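Local coordinates for 1-acyl-sn-glycerol-3-phosphate acyltransferase (Thermotoga maritima, PDB 5KYM), which transfers a fatty acyl group to lysophosphatidic acid, making phosphatidic acid at the membrane, at residues Leu29-Leu34 with Arg42-Lys47; Gly100-Lys105 with Arg119-Val124. All coordinates share one frame; numbering follows the deposited sequence.

Contact 1: Leu29-Leu34 with Arg42-Lys47; sequences LFRSFL and RKYVLK. With HGX (1-heptadecanoyl-2-tridecanoyl-3-glycerol-phosphonyl choline), chain C.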
ATOM      1  N   LEU A  29     -11.519  16.901  -1.237  1.00 51.30           N
ATOM      2  CA  LEU A  29     -12.405  16.480  -2.313  1.00 50.62           C
ATOM      3  C   LEU A  29     -13.341  17.635  -2.636  1.00 52.17           C
ATOM      4  O   LEU A  29     -13.601  17.895  -3.837  1.00 53.16           O
ATOM      5  CB  LEU A  29     -13.237  15.290  -1.878  1.00 49.08           C
ATOM      6  CG  LEU A  29     -12.442  14.040  -1.556  1.00 47.75           C
ATOM      7  CD1 LEU A  29     -13.367  13.068  -0.925  1.00 46.50           C
ATOM      8  CD2 LEU A  29     -11.800  13.420  -2.806  1.00 47.69           C
ATOM      9  N   PHE A  30     -13.837  18.328  -1.590  1.00 49.19           N
ATOM     10  CA  PHE A  30     -14.706  19.448  -1.830  1.00 51.39           C
ATOM     11  C   PHE A  30     -14.024  20.505  -2.693  1.00 53.44           C
ATOM     12  O   PHE A  30     -14.617  20.951  -3.664  1.00 58.31           O
ATOM     13  CB  PHE A  30     -15.247  20.080  -0.570  1.00 52.00           C
ATOM     14  CG  PHE A  30     -15.987  21.363  -0.826  1.00 55.73           C
ATOM     15  CD1 PHE A  30     -17.305  21.330  -1.242  1.00 57.18           C
ATOM     16  CD2 PHE A  30     -15.380  22.605  -0.672  1.00 59.82           C
ATOM     17  CE1 PHE A  30     -18.038  22.503  -1.460  1.00 57.29           C
ATOM     18  CE2 PHE A  30     -16.094  23.789  -0.914  1.00 61.25           C
ATOM     19  CZ  PHE A  30     -17.424  23.731  -1.323  1.00 59.42           C
ATOM     20  N   ARG A  31     -12.793  20.896  -2.389  1.00 52.97           N
ATOM     21  CA  ARG A  31     -12.096  21.798  -3.318  1.00 55.00           C
ATOM     22  C   ARG A  31     -11.904  21.179  -4.722  1.00 54.70           C
ATOM     23  O   ARG A  31     -12.021  21.844  -5.712  1.00 50.18           O
ATOM     24  CB  ARG A  31     -10.727  22.195  -2.812  1.00 58.71           C
ATOM     25  CG  ARG A  31     -10.645  23.400  -1.904  1.00 62.24           C
ATOM     26  CD  ARG A  31      -9.189  23.592  -1.445  1.00 65.68           C
ATOM     27  NE  ARG A  31      -8.181  23.469  -2.535  1.00 66.43           N
ATOM     28  CZ  ARG A  31      -7.653  24.468  -3.235  1.00 68.55           C
ATOM     29  NH1 ARG A  31      -8.042  25.727  -3.032  1.00 72.13           N
ATOM     30  NH2 ARG A  31      -6.718  24.215  -4.162  1.00 67.58           N
ATOM     31  N   SER A  32     -11.565  19.903  -4.802  1.00 58.32           N
ATOM     32  CA  SER A  32     -11.272  19.284  -6.097  1.00 59.75           C
ATOM     33  C   SER A  32     -12.497  19.291  -6.968  1.00 60.28           C
ATOM     34  O   SER A  32     -12.352  19.343  -8.197  1.00 59.76           O
ATOM     35  CB  SER A  32     -10.772  17.830  -5.937  1.00 61.25           C
ATOM     36  OG  SER A  32     -11.827  16.875  -5.971  1.00 59.92           O
ATOM     37  N   PHE A  33     -13.687  19.194  -6.327  1.00 56.91           N
ATOM     38  CA  PHE A  33     -14.955  19.185  -7.054  1.00 55.93           C
ATOM     39  C   PHE A  33     -15.156  20.520  -7.748  1.00 56.49           C
ATOM     40  O   PHE A  33     -15.387  20.563  -8.924  1.00 56.87           O
ATOM     41  CB  PHE A  33     -16.105  18.867  -6.132  1.00 57.11           C
ATOM     42  CG  PHE A  33     -17.472  19.009  -6.772  1.00 60.45           C
ATOM     43  CD1 PHE A  33     -17.859  18.215  -7.828  1.00 61.59           C
ATOM     44  CD2 PHE A  33     -18.384  19.926  -6.273  1.00 63.19           C
ATOM     45  CE1 PHE A  33     -19.111  18.356  -8.410  1.00 63.37           C
ATOM     46  CE2 PHE A  33     -19.668  20.021  -6.811  1.00 64.95           C
ATOM     47  CZ  PHE A  33     -20.022  19.250  -7.907  1.00 63.90           C
ATOM     48  N   LEU A  34     -14.973  21.603  -7.021  1.00 57.60           N
ATOM     49  CA  LEU A  34     -15.005  22.970  -7.579  1.00 58.79           C
ATOM     50  C   LEU A  34     -13.993  23.322  -8.674  1.00 59.32           C
ATOM     51  O   LEU A  34     -14.136  24.354  -9.319  1.00 68.62           O
ATOM     52  CB  LEU A  34     -14.828  24.008  -6.458  1.00 57.30           C
ATOM     53  CG  LEU A  34     -15.656  23.809  -5.219  1.00 58.52           C
ATOM     54  CD1 LEU A  34     -15.548  25.049  -4.369  1.00 63.23           C
ATOM     55  CD2 LEU A  34     -17.100  23.542  -5.595  1.00 60.60           C
ATOM     56  N   ARG A  42      -7.247  16.128 -10.412  1.00 62.77           N
ATOM     57  CA  ARG A  42      -6.797  14.777 -10.118  1.00 60.04           C
ATOM     58  C   ARG A  42      -5.430  14.838  -9.459  1.00 56.24           C
ATOM     59  O   ARG A  42      -5.196  14.110  -8.484  1.00 58.25           O
ATOM     60  CB  ARG A  42      -6.761  13.911 -11.371  1.00 62.63           C
ATOM     61  CG  ARG A  42      -6.722  12.459 -11.047  1.00 67.19           C
ATOM     62  CD  ARG A  42      -6.452  11.455 -12.191  1.00 70.18           C
ATOM     63  NE  ARG A  42      -6.302  10.090 -11.657  1.00 73.35           N
ATOM     64  CZ  ARG A  42      -7.213   9.469 -10.856  1.00 77.99           C
ATOM     65  NH1 ARG A  42      -8.367  10.065 -10.440  1.00 76.49           N
ATOM     66  NH2 ARG A  42      -6.960   8.253 -10.394  1.00 76.72           N
ATOM     67  N   LYS A  43      -4.548  15.700  -9.980  1.00 53.26           N
ATOM     68  CA  LYS A  43      -3.186  15.805  -9.483  1.00 54.06           C
ATOM     69  C   LYS A  43      -3.244  16.247  -8.014  1.00 54.09           C
ATOM     70  O   LYS A  43      -2.529  15.709  -7.178  1.00 56.64           O
ATOM     71  CB  LYS A  43      -2.340  16.791 -10.283  1.00 56.79           C
ATOM     72  CG  LYS A  43      -1.430  16.257 -11.353  1.00 63.81           C
ATOM     73  CD  LYS A  43      -0.879  17.367 -12.280  1.00 72.38           C
ATOM     74  CE  LYS A  43       0.038  18.413 -11.601  1.00 78.08           C
ATOM     75  NZ  LYS A  43       1.470  17.962 -11.495  1.00 79.62           N
ATOM     76  N   TYR A  44      -4.104  17.217  -7.716  1.00 51.79           N
ATOM     77  CA  TYR A  44      -4.237  17.780  -6.379  1.00 50.65           C
ATOM     78  C   TYR A  44      -4.665  16.717  -5.409  1.00 52.15           C
ATOM     79  O   TYR A  44      -4.008  16.541  -4.405  1.00 55.32           O
ATOM     80  CB  TYR A  44      -5.247  18.938  -6.383  1.00 49.14           C
ATOM     81  CG  TYR A  44      -5.742  19.370  -5.048  1.00 46.14           C
ATOM     82  CD1 TYR A  44      -4.918  19.996  -4.170  1.00 46.57           C
ATOM     83  CD2 TYR A  44      -7.065  19.186  -4.683  1.00 47.35           C
ATOM     84  CE1 TYR A  44      -5.375  20.440  -2.942  1.00 47.60           C
ATOM     85  CE2 TYR A  44      -7.541  19.618  -3.444  1.00 48.08           C
ATOM     86  CZ  TYR A  44      -6.673  20.225  -2.563  1.00 47.36           C
ATOM     87  OH  TYR A  44      -7.078  20.664  -1.326  1.00 46.63           O
ATOM     88  N   VAL A  45      -5.737  15.989  -5.714  1.00 52.74           N
ATOM     89  CA  VAL A  45      -6.241  14.986  -4.781  1.00 53.02           C
ATOM     90  C   VAL A  45      -5.186  13.910  -4.574  1.00 50.16           C
ATOM     91  O   VAL A  45      -4.924  13.492  -3.420  1.00 45.80           O
ATOM     92  CB  VAL A  45      -7.523  14.271  -5.256  1.00 55.47           C
ATOM     93  CG1 VAL A  45      -7.971  13.220  -4.210  1.00 55.93           C
ATOM     94  CG2 VAL A  45      -8.634  15.261  -5.495  1.00 56.39           C
ATOM     95  N   LEU A  46      -4.606  13.462  -5.691  1.00 47.35           N
ATOM     96  CA  LEU A  46      -3.574  12.439  -5.620  1.00 46.84           C
ATOM     97  C   LEU A  46      -2.381  12.858  -4.777  1.00 48.18           C
ATOM     98  O   LEU A  46      -1.829  12.055  -4.052  1.00 51.61           O
ATOM     99  CB  LEU A  46      -3.124  11.961  -7.021  1.00 44.66           C
ATOM    100  CG  LEU A  46      -4.099  10.981  -7.695  1.00 44.99           C
ATOM    101  CD1 LEU A  46      -3.535  10.516  -8.991  1.00 44.17           C
ATOM    102  CD2 LEU A  46      -4.487   9.751  -6.844  1.00 44.80           C
ATOM    103  N   LYS A  47      -1.994  14.116  -4.860  1.00 50.71           N
ATOM    104  CA  LYS A  47      -0.814  14.595  -4.171  1.00 51.23           C
ATOM    105  C   LYS A  47      -1.133  14.632  -2.708  1.00 49.32           C
ATOM    106  O   LYS A  47      -0.315  14.220  -1.912  1.00 52.22           O
ATOM    107  CB  LYS A  47      -0.404  15.967  -4.714  1.00 57.93           C
ATOM    108  CG  LYS A  47       0.956  16.477  -4.305  1.00 65.32           C
ATOM    109  CD  LYS A  47       2.080  15.600  -4.868  1.00 73.79           C
ATOM    110  CE  LYS A  47       3.252  15.531  -3.906  1.00 80.23           C
ATOM    111  NZ  LYS A  47       3.718  16.923  -3.517  1.00 86.82           N
TER
HETATM  112  O11 HGX C 301      -7.121  29.052   0.407  1.00 84.83           O
HETATM  113  C11 HGX C 301      -7.752  28.138   0.912  1.00 88.30           C
HETATM  114  C12 HGX C 301      -8.860  28.480   1.905  1.00 83.19           C
HETATM  115  C13 HGX C 301      -9.501  27.293   2.627  1.00 75.49           C
HETATM  116  C14 HGX C 301     -10.190  27.657   3.945  1.00 70.75           C
HETATM  117  C15 HGX C 301     -11.510  26.886   4.100  1.00 71.38           C
HETATM  118  C16 HGX C 301     -12.254  27.063   5.438  1.00 70.60           C
HETATM  119  C17 HGX C 301     -13.440  26.102   5.620  1.00 69.76           C
HETATM  120  C18 HGX C 301     -14.176  25.761   4.317  1.00 66.72           C
HETATM  121  O3  HGX C 301      -7.396  26.771   0.535  1.00101.91           O
HETATM  122  C3  HGX C 301      -6.220  26.441  -0.226  1.00105.13           C
HETATM  123  C2  HGX C 301      -4.983  26.286   0.663  1.00104.92           C
HETATM  124  C1  HGX C 301      -3.702  26.258  -0.197  1.00110.46           C
HETATM  125  O3P HGX C 301      -3.609  25.044  -0.962  1.00126.79           O
HETATM  126  O2  HGX C 301      -5.155  25.084   1.428  1.00 97.07           O
HETATM  127  C31 HGX C 301      -4.502  25.021   2.737  1.00 95.83           C
HETATM  128  O31 HGX C 301      -3.455  25.646   2.913  1.00103.60           O
HETATM  129  C32 HGX C 301      -5.088  24.148   3.845  1.00 81.77           C
HETATM  130  C33 HGX C 301      -6.347  24.748   4.475  1.00 74.31           C
HETATM  131  C34 HGX C 301      -6.812  23.965   5.710  1.00 69.93           C
HETATM  132  C35 HGX C 301      -8.348  23.869   5.771  1.00 73.71           C
HETATM  133  C36 HGX C 301      -8.944  22.911   6.828  1.00 72.42           C
HETATM  134  C37 HGX C 301     -10.444  23.198   7.030  1.00 71.82           C
HETATM  135  C38 HGX C 301     -11.321  22.036   7.526  1.00 77.29           C
HETATM  136  C39 HGX C 301     -12.794  22.233   7.107  1.00 79.72           C
HETATM  137  C40 HGX C 301     -13.814  21.275   7.745  1.00 76.37           C
HETATM  138  O1  HGX C 301      -2.091  26.141  -2.645  1.00147.17           O
HETATM  139  P1  HGX C 301      -2.538  24.779  -2.160  1.00149.44           P
HETATM  140  O4  HGX C 301      -3.128  23.778  -3.139  1.00148.00           O
HETATM  141  O5  HGX C 301      -1.261  24.040  -1.474  1.00139.67           O
HETATM  142  C4  HGX C 301       0.002  23.856  -2.135  1.00116.74           C
HETATM  143  C5  HGX C 301       1.151  23.998  -1.139  1.00 98.96           C
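Leu29 O is gripped by two donors of its own helix, Phe33 N at 2.8 Å and Ser32 OG at 3.0 Å, and both Leu29 and Ser32 meet Val45 on the facing helix. Helices 2-34 and 38-59 form an antiparallel helical hairpin, consistent with the two-helix motif that positions the active site of this acyltransferase for catalysis within the bilayer; near the turn these short segments run 170° apart. Val45 forks between the partners. Its CG1, anti to the backbone N, meets Leu29 CD2 at 4.1 Å, while CG2, beside the backbone N, comes to 3.4 Å from Ser32 CB. Arg38 in the hairpin donates a hydrogen bond to Ser32 O.

On the lipid side, Arg31 and Tyr44 cross at about a right angle, their guanidinium and ring planes 69° apart. Arg31 NE gives Tyr44 OH a weak hydrogen bond of 3.2 Å, bent to 131°, with the hydroxyl near the guanidinium plane. The bend of the Arg31 chain at chi3 places NE near the hydroxyl; Arg31 NH2 lies above one face of the tyrosine ring, offset toward its rim. An alanine in place of Arg31 would keep CB beside Tyr44 CE2 but would probably leave Tyr44 OH without this weak donor and open a gap between the ring and the lipid glycerol. The phosphate oxygen O4 of the bound phospholipid stays 3.8 Å from Arg31 NH2, while the glycerol carbon C3 lies over one guanidinium face, 3.4 Å from Arg31 NH1.

Contact 2: Gly100-Lys105 with Arg119-Val124; sequences GAFIAK and RYLNGV
Val124 is bonded through both its N and its O to the residues flanking Ile103; this Ile103-Val124 pair is the parallel bridge joining strands 103-104 and 124-125 in a beta-alpha-beta unit whose helix is 114-120. Ala104 N donates to Val124 O at 2.8 Å, with an angle of 147° at the hydrogen; Val124 N reaches Phe102 O at 2.9 Å, more bent and weak. Val124 O also receives a CA-H...O contact from Ile103. The side chains of Ile103 and Val124 lie side by side and point the same way, Ile103 CD1 being 4.1 Å from Val124 CB.

Further back, Leu121 holds its CG beside the backbone N (chi1 -68°) and gathers round Gly100 O, with CB at 3.7 Å. Leu121 CD1 sits at the edge of the Phe102 ring, 4.4 Å from CE1. Ala101 CB lies against two carbonyl oxygens, Leu121 O and Asn122 O.

What sets this up is the end of the helix: Asn122, at positive phi, is the C-prime residue of a Schellman motif, its N bonded to Arg119 O at 2.8 Å and Gly123 N bonded to a carbonyl of the last helical turn. Phe151 of strand 151-153 packs on Ala101, Ile103 and Val124. Lys144 NZ donates to both Asn122 O and Gly123 O. The bridge itself, one sound bond and one weak, is made by main-chain atoms and depends on no polar side chain, while the lysine charge would probably polarise the two carbonyls it holds.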
ATOM      1  N   GLY A 100      -2.241   4.144  -5.800  1.00 49.73           N
ATOM      2  CA  GLY A 100      -3.125   3.242  -6.529  1.00 48.48           C
ATOM      3  C   GLY A 100      -4.281   2.608  -5.768  1.00 47.39           C
ATOM      4  O   GLY A 100      -4.432   2.715  -4.536  1.00 47.05           O
ATOM      5  N   ALA A 101      -5.088   1.929  -6.564  1.00 47.67           N
ATOM      6  CA  ALA A 101      -6.145   1.043  -6.092  1.00 47.68           C
ATOM      7  C   ALA A 101      -5.660  -0.087  -5.180  1.00 44.64           C
ATOM      8  O   ALA A 101      -4.571  -0.565  -5.280  1.00 44.33           O
ATOM      9  CB  ALA A 101      -6.804   0.429  -7.300  1.00 49.14           C
ATOM     10  N   PHE A 102      -6.508  -0.518  -4.293  1.00 44.20           N
ATOM     11  CA  PHE A 102      -6.234  -1.674  -3.488  1.00 46.81           C
ATOM     12  C   PHE A 102      -7.524  -2.439  -3.230  1.00 51.36           C
ATOM     13  O   PHE A 102      -8.574  -1.998  -3.651  1.00 51.98           O
ATOM     14  CB  PHE A 102      -5.378  -1.374  -2.260  1.00 47.01           C
ATOM     15  CG  PHE A 102      -5.971  -0.463  -1.238  1.00 49.15           C
ATOM     16  CD1 PHE A 102      -5.789   0.885  -1.308  1.00 53.17           C
ATOM     17  CD2 PHE A 102      -6.616  -0.981  -0.109  1.00 52.15           C
ATOM     18  CE1 PHE A 102      -6.384   1.744  -0.327  1.00 56.66           C
ATOM     19  CE2 PHE A 102      -7.145  -0.158   0.909  1.00 51.33           C
ATOM     20  CZ  PHE A 102      -7.036   1.207   0.804  1.00 52.74           C
ATOM     21  N   ILE A 103      -7.425  -3.607  -2.591  1.00 54.44           N
ATOM     22  CA  ILE A 103      -8.561  -4.501  -2.294  1.00 52.72           C
ATOM     23  C   ILE A 103      -8.977  -4.321  -0.832  1.00 55.39           C
ATOM     24  O   ILE A 103      -8.221  -4.662   0.055  1.00 56.79           O
ATOM     25  CB  ILE A 103      -8.141  -5.962  -2.581  1.00 51.47           C
ATOM     26  CG1 ILE A 103      -8.412  -6.286  -4.045  1.00 51.46           C
ATOM     27  CG2 ILE A 103      -8.751  -6.974  -1.617  1.00 51.49           C
ATOM     28  CD1 ILE A 103      -7.648  -5.375  -5.005  1.00 51.33           C
ATOM     29  N   ALA A 104     -10.175  -3.814  -0.559  1.00 59.40           N
ATOM     30  CA  ALA A 104     -10.573  -3.567   0.842  1.00 64.40           C
ATOM     31  C   ALA A 104     -11.585  -4.596   1.353  1.00 67.22           C
ATOM     32  O   ALA A 104     -12.370  -5.099   0.595  1.00 64.40           O
ATOM     33  CB  ALA A 104     -11.141  -2.147   0.983  1.00 66.11           C
ATOM     34  N   LYS A 105     -11.571  -4.858   2.656  1.00 77.29           N
ATOM     35  CA  LYS A 105     -12.605  -5.664   3.349  1.00 85.31           C
ATOM     36  C   LYS A 105     -13.924  -5.012   3.020  1.00 86.07           C
ATOM     37  O   LYS A 105     -13.942  -3.776   3.054  1.00 82.11           O
ATOM     38  CB  LYS A 105     -12.467  -5.550   4.886  1.00 91.50           C
ATOM     39  CG  LYS A 105     -11.132  -5.913   5.561  1.00 96.79           C
ATOM     40  CD  LYS A 105     -10.768  -4.920   6.687  1.00 98.49           C
ATOM     41  CE  LYS A 105      -9.908  -5.546   7.789  1.00100.93           C
ATOM     42  NZ  LYS A 105      -8.445  -5.432   7.510  1.00100.88           N
ATOM     43  N   ARG A 119     -12.559   4.697  -2.657  1.00 57.99           N
ATOM     44  CA  ARG A 119     -13.255   4.915  -3.910  1.00 58.58           C
ATOM     45  C   ARG A 119     -12.464   5.816  -4.829  1.00 55.07           C
ATOM     46  O   ARG A 119     -12.303   5.467  -5.978  1.00 56.02           O
ATOM     47  CB  ARG A 119     -14.628   5.504  -3.677  1.00 65.26           C
ATOM     48  CG  ARG A 119     -15.673   4.477  -3.273  1.00 77.88           C
ATOM     49  CD  ARG A 119     -17.130   4.943  -3.599  1.00 89.19           C
ATOM     50  NE  ARG A 119     -17.605   5.883  -2.573  1.00 94.74           N
ATOM     51  CZ  ARG A 119     -17.921   5.548  -1.313  1.00103.02           C
ATOM     52  NH1 ARG A 119     -17.873   4.265  -0.884  1.00110.57           N
ATOM     53  NH2 ARG A 119     -18.287   6.504  -0.462  1.00102.17           N
ATOM     54  N   TYR A 120     -11.929   6.942  -4.346  1.00 51.12           N
ATOM     55  CA  TYR A 120     -11.190   7.845  -5.231  1.00 49.44           C
ATOM     56  C   TYR A 120     -10.013   7.129  -5.882  1.00 51.02           C
ATOM     57  O   TYR A 120      -9.772   7.312  -7.074  1.00 54.22           O
ATOM     58  CB  TYR A 120     -10.684   9.093  -4.523  1.00 47.55           C
ATOM     59  CG  TYR A 120     -10.284  10.209  -5.485  1.00 46.45           C
ATOM     60  CD1 TYR A 120      -9.068  10.208  -6.085  1.00 47.41           C
ATOM     61  CD2 TYR A 120     -11.144  11.284  -5.741  1.00 46.80           C
ATOM     62  CE1 TYR A 120      -8.688  11.216  -6.971  1.00 50.68           C
ATOM     63  CE2 TYR A 120     -10.783  12.300  -6.596  1.00 47.51           C
ATOM     64  CZ  TYR A 120      -9.550  12.267  -7.229  1.00 49.82           C
ATOM     65  OH  TYR A 120      -9.123  13.242  -8.133  1.00 51.60           O
ATOM     66  N   LEU A 121      -9.313   6.286  -5.117  1.00 51.43           N
ATOM     67  CA  LEU A 121      -8.196   5.500  -5.651  1.00 53.57           C
ATOM     68  C   LEU A 121      -8.604   4.346  -6.543  1.00 55.18           C
ATOM     69  O   LEU A 121      -7.749   3.522  -6.905  1.00 52.95           O
ATOM     70  CB  LEU A 121      -7.325   4.975  -4.497  1.00 53.75           C
ATOM     71  CG  LEU A 121      -6.574   6.084  -3.748  1.00 53.79           C
ATOM     72  CD1 LEU A 121      -6.181   5.626  -2.354  1.00 53.37           C
ATOM     73  CD2 LEU A 121      -5.355   6.571  -4.562  1.00 53.66           C
ATOM     74  N   ASN A 122      -9.897   4.291  -6.884  1.00 57.20           N
ATOM     75  CA  ASN A 122     -10.502   3.211  -7.649  1.00 58.57           C
ATOM     76  C   ASN A 122     -10.328   1.843  -7.041  1.00 55.08           C
ATOM     77  O   ASN A 122     -10.284   0.872  -7.760  1.00 54.17           O
ATOM     78  CB  ASN A 122      -9.971   3.232  -9.079  1.00 63.91           C
ATOM     79  CG  ASN A 122     -10.915   3.869 -10.022  1.00 67.43           C
ATOM     80  OD1 ASN A 122     -11.478   3.209 -10.894  1.00 76.27           O
ATOM     81  ND2 ASN A 122     -11.108   5.158  -9.856  1.00 72.07           N
ATOM     82  N   GLY A 123     -10.267   1.744  -5.719  1.00 54.88           N
ATOM     83  CA  GLY A 123     -10.180   0.435  -5.032  1.00 56.13           C
ATOM     84  C   GLY A 123     -11.313  -0.544  -5.321  1.00 55.05           C
ATOM     85  O   GLY A 123     -12.134  -0.299  -6.136  1.00 54.07           O
ATOM     86  N   VAL A 124     -11.315  -1.683  -4.642  1.00 57.69           N
ATOM     87  CA  VAL A 124     -12.119  -2.868  -5.037  1.00 59.10           C
ATOM     88  C   VAL A 124     -12.385  -3.550  -3.724  1.00 62.79           C
ATOM     89  O   VAL A 124     -11.427  -4.024  -3.078  1.00 61.47           O
ATOM     90  CB  VAL A 124     -11.351  -3.877  -5.924  1.00 56.14           C
ATOM     91  CG1 VAL A 124     -12.140  -5.134  -6.100  1.00 55.11           C
ATOM     92  CG2 VAL A 124     -11.017  -3.269  -7.281  1.00 57.34           C
TER

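How the contacts relate
Contact 1 closes before contact 2 opens along the chain, and their centres lie about 17 Å apart, yet they touch through the end of helix 114-120. Tyr120 reaches from contact 2 into the hairpin: its OH is 3.4 Å from Val45 CG2, and its CD2 is 3.7 Å from Leu29 CD2. Leu46 CD2 and Leu121 CD2 meet at 4.0 Å as a second junction. Bound nonane lies near both contacts, about 4 Å from the Phe102 side chain and about 6 Å from that of Val45. Residues 29-34 and 42-47 thus belong to the lipid-facing hairpin, while 100-105 and 119-124 belong to the acyltransferase domain docked against it.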